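Local coordinates for iron-regulated outer membrane protein (PDB 4B7O) that probably imports iron across the meningococcal outer membrane as a TonB-dependent transporter, perhaps in the form of iron-siderophore complexes, at residues Lys343-Ala348 against Asp515-His520; Gly349-Pro354 against Lys390-Leu395; Arg465-Lys470 against Asn483-Phe488; His504-Arg509 against Ala534-Asn539; Gly689-Phe694 against Asn713-Phe718. All coordinates share one frame; numbering follows the deposited sequence.

Contact 1: residues Lys343-Ala348 against Asp515-His520; sequences KDNGYA and DALQTH
The tight part of this contact gathers around the backbone carbonyl of Y347, which receives the imidazole of H520: NE2 of H520 lies 2.9 Å from Y347 O, with the acceptor almost in the ring plane and a bent N-H...O angle of 138°. H520 suits the place because its ring is used at both nitrogens, ND1 being bonded to the backbone N of K522. Next to this bond, CB of A348 presses on CD1 of L517 at 3.5 Å; the small methyl lets the leucine branch reach the turn closely. That turn is shaped by N345, whose OD1 accepts from A348 N at 2.9 Å in an Asx motif. The fit is looser where Y347 and Q518 lie side by side. Q518 OE1 comes only to the ring edge, 3.8 Å from CD1 of Y347, with amide and ring planes nearly perpendicular. Farther back, at D344, the loop runs out to solvent. Two barrel loops thus meet where they close on the plug: A516 and L517 bond through their backbones to its Q129 and I130, the Y347 ring meets H133 and, in a cation-pi contact, R523, and L517 packs on R337 of strand 323-339 and T357 of strand 355-373.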
# COMPACT_ATOMS: atom_id res chain seq x y z
N LYS A 343 14.17 25.69 -3.34
CA LYS A 343 13.90 27.05 -3.77
C LYS A 343 12.80 27.13 -4.85
O LYS A 343 11.92 28.01 -4.78
CB LYS A 343 15.19 27.72 -4.22
CG LYS A 343 15.69 27.35 -5.61
CD LYS A 343 16.84 28.28 -5.92
CE LYS A 343 18.14 27.51 -6.09
NZ LYS A 343 18.31 27.08 -7.52
N ASP A 344 12.83 26.21 -5.82
CA ASP A 344 11.88 26.20 -6.93
C ASP A 344 10.64 25.33 -6.74
O ASP A 344 9.91 25.04 -7.69
CB ASP A 344 12.60 25.78 -8.19
CG ASP A 344 13.53 26.84 -8.68
OD1 ASP A 344 13.18 28.04 -8.58
OD2 ASP A 344 14.60 26.46 -9.18
N ASN A 345 10.41 24.92 -5.51
CA ASN A 345 9.31 24.08 -5.17
C ASN A 345 8.30 24.96 -4.43
O ASN A 345 8.50 25.22 -3.26
CB ASN A 345 9.86 22.95 -4.26
CG ASN A 345 8.86 21.83 -4.02
OD1 ASN A 345 7.67 22.07 -3.86
ND2 ASN A 345 9.37 20.60 -3.94
N GLY A 346 7.25 25.45 -5.09
CA GLY A 346 6.19 26.27 -4.40
C GLY A 346 5.41 25.52 -3.31
O GLY A 346 5.03 26.10 -2.28
N TYR A 347 5.21 24.20 -3.54
CA TYR A 347 4.50 23.32 -2.64
C TYR A 347 5.23 23.29 -1.33
O TYR A 347 4.60 23.40 -0.26
CB TYR A 347 4.35 21.88 -3.21
CG TYR A 347 3.49 21.84 -4.47
CD1 TYR A 347 2.10 22.04 -4.40
CD2 TYR A 347 4.07 21.64 -5.72
CE1 TYR A 347 1.32 22.02 -5.55
CE2 TYR A 347 3.29 21.64 -6.88
CZ TYR A 347 1.92 21.83 -6.79
OH TYR A 347 1.14 21.82 -7.93
N ALA A 348 6.56 23.17 -1.40
CA ALA A 348 7.42 23.15 -0.19
C ALA A 348 7.72 24.53 0.37
O ALA A 348 8.44 24.65 1.39
CB ALA A 348 8.72 22.41 -0.48
N ASP A 515 -1.62 17.63 2.96
CA ASP A 515 -0.25 17.19 2.56
C ASP A 515 0.79 17.72 3.51
O ASP A 515 0.79 18.93 3.85
CB ASP A 515 0.09 17.68 1.16
CG ASP A 515 -0.83 17.11 0.12
OD1 ASP A 515 -1.77 16.38 0.55
OD2 ASP A 515 -0.63 17.40 -1.11
N ALA A 516 1.67 16.85 3.97
CA ALA A 516 2.68 17.22 4.95
C ALA A 516 3.54 18.36 4.43
O ALA A 516 3.88 19.28 5.18
CB ALA A 516 3.60 16.02 5.30
N LEU A 517 3.91 18.28 3.15
CA LEU A 517 4.82 19.22 2.55
C LEU A 517 4.22 20.62 2.38
O LEU A 517 4.91 21.56 2.01
CB LEU A 517 5.33 18.70 1.20
CG LEU A 517 6.45 19.60 0.67
CD1 LEU A 517 7.62 19.80 1.64
CD2 LEU A 517 6.89 19.04 -0.68
N GLN A 518 2.94 20.78 2.72
CA GLN A 518 2.32 22.08 2.55
C GLN A 518 1.84 22.56 3.86
O GLN A 518 1.25 23.62 3.94
CB GLN A 518 1.16 22.02 1.58
CG GLN A 518 1.55 21.65 0.18
CD GLN A 518 0.58 22.27 -0.82
OE1 GLN A 518 0.65 23.47 -1.16
NE2 GLN A 518 -0.35 21.46 -1.30
N THR A 519 2.13 21.82 4.90
CA THR A 519 1.70 22.18 6.23
C THR A 519 2.15 23.59 6.74
O THR A 519 1.44 24.22 7.54
CB THR A 519 2.12 21.10 7.21
OG1 THR A 519 1.54 19.86 6.79
CG2 THR A 519 1.64 21.45 8.59
N HIS A 520 3.30 24.07 6.26
CA HIS A 520 3.82 25.41 6.59
C HIS A 520 2.85 26.54 6.33
O HIS A 520 2.96 27.61 6.95
CB HIS A 520 5.12 25.66 5.82
CG HIS A 520 5.01 25.32 4.37
ND1 HIS A 520 4.30 26.07 3.50
CD2 HIS A 520 5.52 24.27 3.65
CE1 HIS A 520 4.36 25.53 2.29
NE2 HIS A 520 5.11 24.42 2.37

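Contact 2: residues Gly349-Pro354 against Lys390-Leu395; sequences GNVVGP and KPQAFL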
# COMPACT_ATOMS: atom_id res chain seq x y z
N GLY A 349 7.18 25.56 -0.29
CA GLY A 349 7.32 26.92 0.20
C GLY A 349 8.46 27.67 -0.46
O GLY A 349 8.64 28.86 -0.22
N ASN A 350 9.22 26.99 -1.33
CA ASN A 350 10.39 27.59 -1.95
C ASN A 350 11.39 27.86 -0.84
O ASN A 350 12.06 28.88 -0.85
CB ASN A 350 10.05 28.92 -2.66
CG ASN A 350 8.91 28.80 -3.65
OD1 ASN A 350 7.78 29.13 -3.33
ND2 ASN A 350 9.21 28.33 -4.86
N VAL A 351 11.43 26.99 0.15
CA VAL A 351 12.51 27.07 1.13
C VAL A 351 13.85 27.04 0.38
O VAL A 351 14.10 26.16 -0.45
CB VAL A 351 12.44 25.93 2.16
CG1 VAL A 351 13.72 25.85 2.98
CG2 VAL A 351 11.21 26.07 3.04
N VAL A 352 14.68 28.03 0.65
CA VAL A 352 16.01 28.06 0.03
C VAL A 352 16.89 27.10 0.81
O VAL A 352 16.93 27.17 2.03
CB VAL A 352 16.60 29.49 0.03
CG1 VAL A 352 17.94 29.53 -0.73
CG2 VAL A 352 15.57 30.48 -0.56
N GLY A 353 17.58 26.20 0.11
CA GLY A 353 18.52 25.24 0.73
C GLY A 353 17.78 24.12 1.43
O GLY A 353 16.57 23.96 1.22
N PRO A 354 18.47 23.35 2.28
CA PRO A 354 17.86 22.15 2.85
C PRO A 354 16.44 22.39 3.39
O PRO A 354 16.18 23.41 4.05
CB PRO A 354 18.84 21.73 3.97
CG PRO A 354 20.15 22.31 3.60
CD PRO A 354 19.85 23.56 2.79
N LYS A 390 5.29 17.54 11.09
CA LYS A 390 6.23 18.56 11.64
C LYS A 390 7.07 19.07 10.54
O LYS A 390 8.04 18.41 10.18
CB LYS A 390 7.20 17.93 12.65
CG LYS A 390 6.55 16.84 13.47
CD LYS A 390 7.57 15.99 14.19
CE LYS A 390 6.82 15.12 15.17
NZ LYS A 390 7.74 14.52 16.16
N PRO A 391 6.67 20.19 9.92
CA PRO A 391 7.46 20.80 8.87
C PRO A 391 8.68 21.57 9.45
O PRO A 391 8.75 21.77 10.67
CB PRO A 391 6.47 21.74 8.21
CG PRO A 391 5.49 22.09 9.29
CD PRO A 391 5.51 21.00 10.30
N GLN A 392 9.64 21.99 8.62
CA GLN A 392 10.84 22.64 9.14
C GLN A 392 10.53 23.95 9.85
O GLN A 392 11.05 24.22 10.93
CB GLN A 392 11.80 22.90 8.00
CG GLN A 392 13.18 23.38 8.43
CD GLN A 392 14.21 23.03 7.38
OE1 GLN A 392 14.69 21.88 7.34
NE2 GLN A 392 14.53 23.99 6.49
N ALA A 393 9.70 24.77 9.22
CA ALA A 393 9.15 25.96 9.87
C ALA A 393 7.86 26.34 9.16
O ALA A 393 7.66 25.98 8.00
CB ALA A 393 10.15 27.08 9.77
N PHE A 394 6.99 27.07 9.83
CA PHE A 394 5.82 27.60 9.15
C PHE A 394 6.11 28.84 8.29
O PHE A 394 7.02 29.57 8.59
CB PHE A 394 4.73 27.80 10.17
CG PHE A 394 4.33 26.51 10.82
CD1 PHE A 394 3.39 25.65 10.19
CD2 PHE A 394 4.91 26.10 12.02
CE1 PHE A 394 3.03 24.45 10.77
CE2 PHE A 394 4.55 24.86 12.60
CZ PHE A 394 3.62 24.03 11.96
N LEU A 395 5.34 29.05 7.22
CA LEU A 395 5.62 30.09 6.25
C LEU A 395 4.36 30.86 5.85
O LEU A 395 4.31 31.51 4.80
CB LEU A 395 6.34 29.55 5.03
CG LEU A 395 7.69 28.83 5.26
CD1 LEU A 395 7.99 27.88 4.10
CD2 LEU A 395 8.86 29.80 5.46
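Where the barrel hairpin of strands 355-373 and 376-391 opens into its flanking loops, V351 and P354 of the loop entering it meet Q392 and L395 of the loop leaving it. The two loops meet through one apolar touch and one polar clasp. For the apolar part, V351 spreads its two methyls: CG2 sits 3.8 Å from CD1 of L395, the two side chains crossing at about a right angle, while CG1 (anti to the backbone N, chi1 168°) turns to Q392 and comes within 4.1 Å of its NE2. A branched valine can serve both neighbours at once. The same L395 methyl lies 4.1 Å from CA of G349, whose lack of a side chain leaves room for it; its positive phi also suits glycine. G349 O and N350 OD1 both accept from K522 NZ, which ties down this part of the loop. L395 is joined through its backbone to H520. Q392 stretches from its loop with an extended chain and uses both ends of its amide, OE1 being hydrogen-bonded to H356 ND1. Its NE2 donates to P354 O at 3.0 Å, nearly straight at 168°, with the acceptor close to the amide plane and the donor tilted 27° from the carbonyl plane.

Contact 3: residues Arg465-Lys470 against Asn483-Phe488; sequences RYDRFK and NLNPSF
R465 with N485 and D467 with N483 form antiparallel hydrogen-bonded pairs on either side of the non-hydrogen-bonded pair Y466 with L484, and the two strands run at 148° to one another. The bond from N485 N to R465 O is short at 2.7 Å, and that from D467 N to N483 O is nearly straight at 174°. R465, D467 and N485 share one face, and the carboxylate is their meeting point. R465 bends at chi3 (70°), which turns its guanidinium along its own strand toward D467, two residues on, so that NE forms a salt bridge with D467 OD1 at 2.8 Å, on the syn side. N485 ND2 reaches the same oxygen across the strands, but its bond of 3.0 Å is weak; S508 OG and R536 NE also engage this amide. The pairing belongs to the barrel hairpin of strands 458-472 and 478-493, and its polar face reaches the plug: R465 NH1 donates to A156 O, while NH2 serves N383. A water donates to both D467 O and N483 OD1, lying 2.6 Å from the latter. On the opposite face, Y466 and L484 supply apolar surface, with CD2 of L484 at the edge of the tyrosine ring, 3.6 Å from CD1 of Y466.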
# COMPACT_ATOMS: atom_id res chain seq x y z
N ARG A 465 -17.23 -2.41 16.33
CA ARG A 465 -16.12 -1.51 16.62
C ARG A 465 -16.64 -0.19 17.05
O ARG A 465 -17.58 0.33 16.47
CB ARG A 465 -15.27 -1.20 15.38
CG ARG A 465 -14.35 -2.28 15.00
CD ARG A 465 -13.54 -1.82 13.79
NE ARG A 465 -12.60 -0.75 14.16
CZ ARG A 465 -11.48 -0.97 14.84
NH1 ARG A 465 -11.09 -2.21 15.20
NH2 ARG A 465 -10.73 0.08 15.16
N TYR A 466 -15.91 0.40 17.99
CA TYR A 466 -16.09 1.76 18.36
C TYR A 466 -14.87 2.54 17.85
O TYR A 466 -13.77 2.28 18.27
CB TYR A 466 -16.20 1.83 19.90
CG TYR A 466 -16.45 3.23 20.32
CD1 TYR A 466 -17.59 3.89 19.86
CD2 TYR A 466 -15.51 3.93 21.07
CE1 TYR A 466 -17.82 5.20 20.18
CE2 TYR A 466 -15.73 5.27 21.40
CZ TYR A 466 -16.88 5.89 20.95
OH TYR A 466 -17.13 7.20 21.26
N ASP A 467 -15.06 3.46 16.92
CA ASP A 467 -13.96 4.18 16.29
C ASP A 467 -14.09 5.64 16.64
O ASP A 467 -15.13 6.24 16.34
CB ASP A 467 -14.01 4.06 14.76
CG ASP A 467 -13.30 2.80 14.22
OD1 ASP A 467 -13.95 1.73 14.10
OD2 ASP A 467 -12.09 2.90 13.85
N ARG A 468 -13.06 6.20 17.30
CA ARG A 468 -13.07 7.62 17.71
C ARG A 468 -11.87 8.36 17.11
O ARG A 468 -10.72 7.92 17.27
CB ARG A 468 -13.04 7.72 19.24
CG ARG A 468 -13.09 9.15 19.76
CD ARG A 468 -13.90 9.32 21.04
NE ARG A 468 -13.87 10.73 21.48
CZ ARG A 468 -14.74 11.69 21.12
NH1 ARG A 468 -15.77 11.40 20.33
NH2 ARG A 468 -14.58 12.93 21.56
N PHE A 469 -12.13 9.48 16.45
CA PHE A 469 -11.01 10.33 16.09
C PHE A 469 -10.95 11.74 16.70
O PHE A 469 -11.99 12.31 17.09
CB PHE A 469 -10.87 10.39 14.58
CG PHE A 469 -11.78 11.35 13.92
CD1 PHE A 469 -11.42 12.71 13.83
CD2 PHE A 469 -12.95 10.92 13.31
CE1 PHE A 469 -12.23 13.63 13.18
CE2 PHE A 469 -13.77 11.84 12.64
CZ PHE A 469 -13.41 13.18 12.58
N LYS A 470 -9.74 12.31 16.75
CA LYS A 470 -9.56 13.76 17.12
C LYS A 470 -8.56 14.39 16.17
O LYS A 470 -7.43 13.95 16.06
CB LYS A 470 -9.04 13.91 18.56
CG LYS A 470 -9.43 15.26 19.18
CD LYS A 470 -8.35 16.11 19.87
CE LYS A 470 -7.96 15.59 21.25
NZ LYS A 470 -6.79 14.63 21.15
N ASN A 483 -17.92 6.66 15.82
CA ASN A 483 -18.94 5.89 15.11
C ASN A 483 -18.93 4.48 15.71
O ASN A 483 -17.90 4.01 16.23
CB ASN A 483 -18.67 5.78 13.61
CG ASN A 483 -18.52 7.10 12.89
OD1 ASN A 483 -17.67 7.92 13.22
ND2 ASN A 483 -19.31 7.29 11.83
N LEU A 484 -20.07 3.79 15.63
CA LEU A 484 -20.14 2.33 15.93
C LEU A 484 -20.17 1.57 14.61
O LEU A 484 -20.97 1.88 13.72
CB LEU A 484 -21.43 2.01 16.73
CG LEU A 484 -21.35 1.93 18.26
CD1 LEU A 484 -20.42 0.84 18.78
CD2 LEU A 484 -20.94 3.26 18.86
N ASN A 485 -19.32 0.57 14.46
CA ASN A 485 -19.28 -0.14 13.20
C ASN A 485 -19.53 -1.62 13.36
O ASN A 485 -18.69 -2.32 13.95
CB ASN A 485 -17.97 0.10 12.49
CG ASN A 485 -17.70 1.56 12.24
OD1 ASN A 485 -18.38 2.27 11.45
ND2 ASN A 485 -16.67 2.01 12.86
N PRO A 486 -20.69 -2.10 12.87
CA PRO A 486 -21.11 -3.48 13.03
C PRO A 486 -20.71 -4.31 11.86
O PRO A 486 -20.80 -3.86 10.74
CB PRO A 486 -22.64 -3.38 13.09
CG PRO A 486 -22.98 -2.19 12.29
CD PRO A 486 -21.83 -1.24 12.45
N SER A 487 -20.27 -5.53 12.10
CA SER A 487 -19.95 -6.35 10.96
C SER A 487 -20.35 -7.81 11.19
O SER A 487 -20.25 -8.30 12.33
CB SER A 487 -18.45 -6.25 10.67
OG SER A 487 -17.71 -6.87 11.71
N PHE A 488 -20.75 -8.50 10.11
CA PHE A 488 -20.89 -9.97 10.17
C PHE A 488 -20.58 -10.64 8.85
O PHE A 488 -20.69 -10.05 7.80
CB PHE A 488 -22.29 -10.39 10.78
CG PHE A 488 -23.50 -10.22 9.84
CD1 PHE A 488 -23.70 -9.06 9.12
CD2 PHE A 488 -24.43 -11.25 9.69
CE1 PHE A 488 -24.78 -8.93 8.24
CE2 PHE A 488 -25.52 -11.14 8.83
CZ PHE A 488 -25.70 -9.97 8.11
O HOH W 1 -15.14 7.80 13.95

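Contact 4: residues His504-Arg509 against Ala534-Asn539; sequences HNYASR and AERARN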
# COMPACT_ATOMS: atom_id res chain seq x y z
N HIS A 504 -20.97 -8.55 5.36
CA HIS A 504 -21.57 -7.22 5.30
C HIS A 504 -20.91 -6.50 6.48
O HIS A 504 -21.19 -6.84 7.65
CB HIS A 504 -23.06 -7.38 5.51
CG HIS A 504 -23.87 -6.14 5.26
ND1 HIS A 504 -24.02 -5.62 4.04
CD2 HIS A 504 -24.62 -5.34 6.12
CE1 HIS A 504 -24.81 -4.54 4.10
NE2 HIS A 504 -25.17 -4.36 5.37
N ASN A 505 -19.99 -5.58 6.16
CA ASN A 505 -19.11 -4.87 7.13
C ASN A 505 -19.29 -3.36 7.03
O ASN A 505 -19.31 -2.80 5.93
CB ASN A 505 -17.66 -5.23 6.84
CG ASN A 505 -17.42 -6.73 6.93
OD1 ASN A 505 -18.29 -7.48 7.42
ND2 ASN A 505 -16.24 -7.18 6.49
N TYR A 506 -19.49 -2.70 8.16
CA TYR A 506 -19.28 -1.29 8.28
C TYR A 506 -17.86 -1.03 8.77
O TYR A 506 -17.27 -1.82 9.59
CB TYR A 506 -20.25 -0.72 9.32
CG TYR A 506 -21.61 -0.49 8.74
CD1 TYR A 506 -21.89 0.68 8.06
CD2 TYR A 506 -22.60 -1.49 8.80
CE1 TYR A 506 -23.13 0.89 7.49
CE2 TYR A 506 -23.84 -1.28 8.25
CZ TYR A 506 -24.11 -0.10 7.61
OH TYR A 506 -25.34 0.10 7.06
N ALA A 507 -17.30 0.08 8.28
CA ALA A 507 -16.00 0.61 8.82
C ALA A 507 -15.90 2.09 8.57
O ALA A 507 -16.51 2.63 7.61
CB ALA A 507 -14.77 -0.17 8.25
N SER A 508 -15.15 2.77 9.44
CA SER A 508 -14.97 4.22 9.23
C SER A 508 -13.51 4.60 9.13
O SER A 508 -12.65 3.95 9.70
CB SER A 508 -15.66 5.06 10.32
OG SER A 508 -15.38 4.48 11.57
N ARG A 509 -13.26 5.66 8.39
CA ARG A 509 -11.94 6.24 8.28
C ARG A 509 -12.03 7.74 8.57
O ARG A 509 -12.82 8.44 7.95
CB ARG A 509 -11.45 6.04 6.88
CG ARG A 509 -9.95 5.97 6.75
CD ARG A 509 -9.64 5.32 5.42
NE ARG A 509 -8.31 5.61 4.96
CZ ARG A 509 -7.26 4.89 5.28
NH1 ARG A 509 -7.41 3.83 6.04
NH2 ARG A 509 -6.07 5.23 4.81
N ALA A 534 -16.10 11.15 10.12
CA ALA A 534 -15.42 10.05 9.40
C ALA A 534 -16.20 9.50 8.22
O ALA A 534 -17.42 9.43 8.25
CB ALA A 534 -15.06 8.91 10.33
N GLU A 535 -15.48 9.13 7.16
CA GLU A 535 -16.01 8.43 6.00
C GLU A 535 -16.49 7.09 6.46
O GLU A 535 -15.76 6.36 7.15
CB GLU A 535 -14.88 8.18 5.01
CG GLU A 535 -14.65 9.33 4.07
CD GLU A 535 -13.40 9.15 3.22
OE1 GLU A 535 -12.59 8.23 3.54
OE2 GLU A 535 -13.25 9.90 2.21
N ARG A 536 -17.69 6.73 6.04
CA ARG A 536 -18.29 5.45 6.54
C ARG A 536 -18.62 4.47 5.42
O ARG A 536 -19.38 4.78 4.49
CB ARG A 536 -19.50 5.72 7.45
CG ARG A 536 -19.86 4.52 8.30
CD ARG A 536 -20.46 4.93 9.61
NE ARG A 536 -20.84 3.78 10.44
CZ ARG A 536 -22.05 3.22 10.39
NH1 ARG A 536 -22.96 3.68 9.52
NH2 ARG A 536 -22.32 2.19 11.20
N ALA A 537 -17.95 3.34 5.44
CA ALA A 537 -18.11 2.40 4.34
C ALA A 537 -19.07 1.31 4.79
O ALA A 537 -19.02 0.85 5.95
CB ALA A 537 -16.76 1.77 3.97
N ARG A 538 -19.93 0.89 3.86
CA ARG A 538 -20.64 -0.37 4.04
C ARG A 538 -20.25 -1.30 2.91
O ARG A 538 -20.50 -0.99 1.78
CB ARG A 538 -22.16 -0.14 4.05
CG ARG A 538 -22.95 -1.34 4.57
CD ARG A 538 -24.47 -1.11 4.46
NE ARG A 538 -24.97 -0.72 3.13
CZ ARG A 538 -26.25 -0.85 2.76
NH1 ARG A 538 -27.13 -1.40 3.59
NH2 ARG A 538 -26.67 -0.45 1.55
N ASN A 539 -19.61 -2.42 3.23
CA ASN A 539 -19.12 -3.33 2.21
C ASN A 539 -19.85 -4.67 2.26
O ASN A 539 -19.80 -5.38 3.23
CB ASN A 539 -17.59 -3.52 2.36
CG ASN A 539 -16.95 -4.26 1.19
OD1 ASN A 539 -16.81 -3.71 0.12
ND2 ASN A 539 -16.54 -5.51 1.40
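A537 N donates to A507 O over 2.7 Å at 171°, and N539 N donates to N505 O at the same length. With R509 and E535 added, three hydrogen-bonded pairs hold the antiparallel strands together. Alanine suits the middle pair, since A507 and A537 leave little bulk between the longer residues before and after them. On the other face the Y506 ring is sandwiched between two arginines. The guanidinium of R536 lies nearly parallel to the ring, displaced toward its rim, with CZ 3.5 Å from CD1 of Y506. Its rotation is fixed by bonds from NE to N485 OD1 and from NH2 to L484 O, both on the next strand, so the charged group is held flat over the ring. The opposite ring face takes the aliphatic part of R538: CG stands 3.7 Å from the ring centroid in a CH-pi contact. Its CD packs 3.4 Å from NE2 of H504, and the bend at chi3 (53°) then carries NE and the guanidinium past the imidazole, NH1 lying at the ring edge. These strands, 498-509 and 535-547, are neighbours in the wall of the TonB-dependent beta-barrel, and the face carrying N505 and R509 meets the plug. R509 stretches out almost straight to form a salt bridge with D118 and to donate to the carbonyls of N115 and G161, while N505 ND2 donates to A153 O. E535 shares this face but not these partners: its OE1 forms a salt bridge with R512, and OE2 accepts from L566 N. Close approach of the strands is also marked by CA-H...O contacts, among them S508 CA to E535 O at 3.1 Å.

Contact 5: residues Gly689-Phe694 against Asn713-Phe718; sequences GVNDVF and NVFNTF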
# COMPACT_ATOMS: atom_id res chain seq x y z
N GLY A 689 -1.02 -4.85 -23.50
CA GLY A 689 -0.61 -6.16 -23.14
C GLY A 689 0.86 -6.22 -22.87
O GLY A 689 1.65 -5.80 -23.71
N VAL A 690 1.21 -6.79 -21.72
CA VAL A 690 2.59 -6.98 -21.31
C VAL A 690 2.92 -8.47 -21.12
O VAL A 690 2.18 -9.18 -20.46
CB VAL A 690 2.85 -6.20 -20.01
CG1 VAL A 690 4.28 -6.39 -19.54
CG2 VAL A 690 2.62 -4.72 -20.29
N ASN A 691 4.03 -8.91 -21.67
CA ASN A 691 4.41 -10.31 -21.62
C ASN A 691 5.79 -10.44 -21.06
O ASN A 691 6.66 -9.69 -21.47
CB ASN A 691 4.41 -10.93 -23.01
CG ASN A 691 3.03 -11.21 -23.52
OD1 ASN A 691 2.50 -10.45 -24.34
ND2 ASN A 691 2.43 -12.31 -23.04
N ASP A 692 5.99 -11.40 -20.15
CA ASP A 692 7.29 -11.60 -19.49
C ASP A 692 7.66 -13.07 -19.65
O ASP A 692 6.78 -13.92 -19.76
CB ASP A 692 7.26 -11.34 -18.00
CG ASP A 692 6.74 -9.95 -17.61
OD1 ASP A 692 6.61 -9.03 -18.45
OD2 ASP A 692 6.48 -9.75 -16.39
N VAL A 693 8.95 -13.39 -19.63
CA VAL A 693 9.35 -14.78 -19.43
C VAL A 693 10.42 -14.82 -18.33
O VAL A 693 11.11 -13.87 -18.11
CB VAL A 693 9.86 -15.37 -20.74
CG1 VAL A 693 8.77 -15.33 -21.81
CG2 VAL A 693 11.05 -14.58 -21.24
N PHE A 694 10.52 -15.90 -17.58
CA PHE A 694 11.47 -15.89 -16.49
C PHE A 694 12.00 -17.29 -16.30
O PHE A 694 11.37 -18.27 -16.69
CB PHE A 694 10.75 -15.46 -15.20
CG PHE A 694 9.52 -16.28 -14.91
CD1 PHE A 694 8.31 -15.95 -15.51
CD2 PHE A 694 9.57 -17.38 -14.08
CE1 PHE A 694 7.16 -16.71 -15.27
CE2 PHE A 694 8.43 -18.15 -13.83
CZ PHE A 694 7.23 -17.81 -14.43
N ASN A 713 8.34 -7.45 -20.14
CA ASN A 713 7.86 -6.66 -21.24
C ASN A 713 8.70 -7.02 -22.50
O ASN A 713 9.46 -6.21 -23.02
CB ASN A 713 7.90 -5.16 -20.90
CG ASN A 713 7.18 -4.34 -21.96
OD1 ASN A 713 6.67 -4.92 -22.92
ND2 ASN A 713 7.08 -3.02 -21.78
N VAL A 714 8.52 -8.25 -22.97
CA VAL A 714 9.34 -8.89 -23.96
C VAL A 714 9.14 -8.19 -25.27
O VAL A 714 10.10 -8.09 -26.08
CB VAL A 714 8.97 -10.40 -24.20
CG1 VAL A 714 10.10 -11.13 -24.90
CG2 VAL A 714 8.73 -11.12 -22.91
N PHE A 715 7.90 -7.74 -25.53
CA PHE A 715 7.64 -7.06 -26.81
C PHE A 715 7.89 -5.59 -26.73
O PHE A 715 7.56 -4.84 -27.66
CB PHE A 715 6.27 -7.39 -27.38
CG PHE A 715 6.10 -8.84 -27.59
CD1 PHE A 715 6.77 -9.49 -28.65
CD2 PHE A 715 5.36 -9.60 -26.70
CE1 PHE A 715 6.64 -10.87 -28.84
CE2 PHE A 715 5.23 -10.97 -26.88
CZ PHE A 715 5.87 -11.61 -27.93
N ASN A 716 8.50 -5.16 -25.63
CA ASN A 716 8.89 -3.77 -25.51
C ASN A 716 7.72 -2.85 -25.83
O ASN A 716 7.84 -1.90 -26.59
CB ASN A 716 10.09 -3.44 -26.41
CG ASN A 716 10.71 -2.12 -26.03
OD1 ASN A 716 10.72 -1.76 -24.86
ND2 ASN A 716 11.15 -1.36 -27.00
N THR A 717 6.59 -3.15 -25.22
CA THR A 717 5.36 -2.42 -25.35
C THR A 717 5.43 -1.10 -24.69
O THR A 717 5.89 -0.95 -23.55
CB THR A 717 4.21 -3.12 -24.65
OG1 THR A 717 4.12 -4.45 -25.14
CG2 THR A 717 2.94 -2.38 -24.90
N PHE A 718 4.86 -0.16 -25.40
CA PHE A 718 4.83 1.18 -24.97
C PHE A 718 3.44 1.35 -24.47
O PHE A 718 2.48 1.12 -25.22
CB PHE A 718 5.14 2.09 -26.17
CG PHE A 718 4.95 3.56 -25.89
CD1 PHE A 718 5.18 4.10 -24.62
CD2 PHE A 718 4.57 4.43 -26.93
CE1 PHE A 718 4.98 5.45 -24.37
CE2 PHE A 718 4.40 5.80 -26.70
CZ PHE A 718 4.59 6.31 -25.42
O HOH W 2 5.36 -7.32 -23.72
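D692 and N713 are joined by a nearly straight bond: N713 N donates to D692 OD1 at 2.9 Å and 173°, approaching from above the carboxylate plane. D692 has CG beside its backbone N (chi1 -55°), and this brings the carboxylate round to N713 although CB points away from the loop. Aspartate suits the place because its second oxygen, OD2, forms a salt bridge with K90. N713 instead throws its amide back over its own loop, with CG opposite the backbone N (chi1 -170°). Its OD1 accepts from T717 N at 2.9 Å, and its ND2 donates to T717 O at 3.0 Å, in the carbonyl plane and on a lone pair. The amide is thereby fixed in rotation; ND2 also serves V733 O, and a water that donates to OD1 accepts from N691 N and F715 N. At the other end, T717 turns OG1 beside its backbone N and donates to G689 O at 3.2 Å. Apolar contacts are lighter: CG1 of V690 lies 4.0 Å from CA of N713, and CB of N691 stands 4.0 Å from CE2 of F715. V714 N donates to N691 O, though the position of that oxygen is less certain. The loop opens with a type I beta turn, N713 to N716, which its first asparagine clasps to T717, where barrel strand 705-712 runs out beside strand 684-697.

How the contacts relate
From the N terminus, contact 1 opens first at 343-348, followed at once by contact 2, which closes at 390-395 after a single hairpin. Contact 3 then pairs the two strands of the hairpin 458-493. Contacts 2 and 3 both lie within the long excursion that contact 1 ends at 515-520. Contact 4 opens at 504-509 before that point and closes at 534-539 after it, so contacts 1 and 4 cross. Contacts 1 and 2 touch, N345 O lying 2.7 Å from N350 N, and together they join loops at one end of the barrel. Contacts 3 and 4 build adjoining strands of its wall. Contact 5 comes last, across the chain's centre from contacts 3 and 4, about 39 Å from contact 4 between centres.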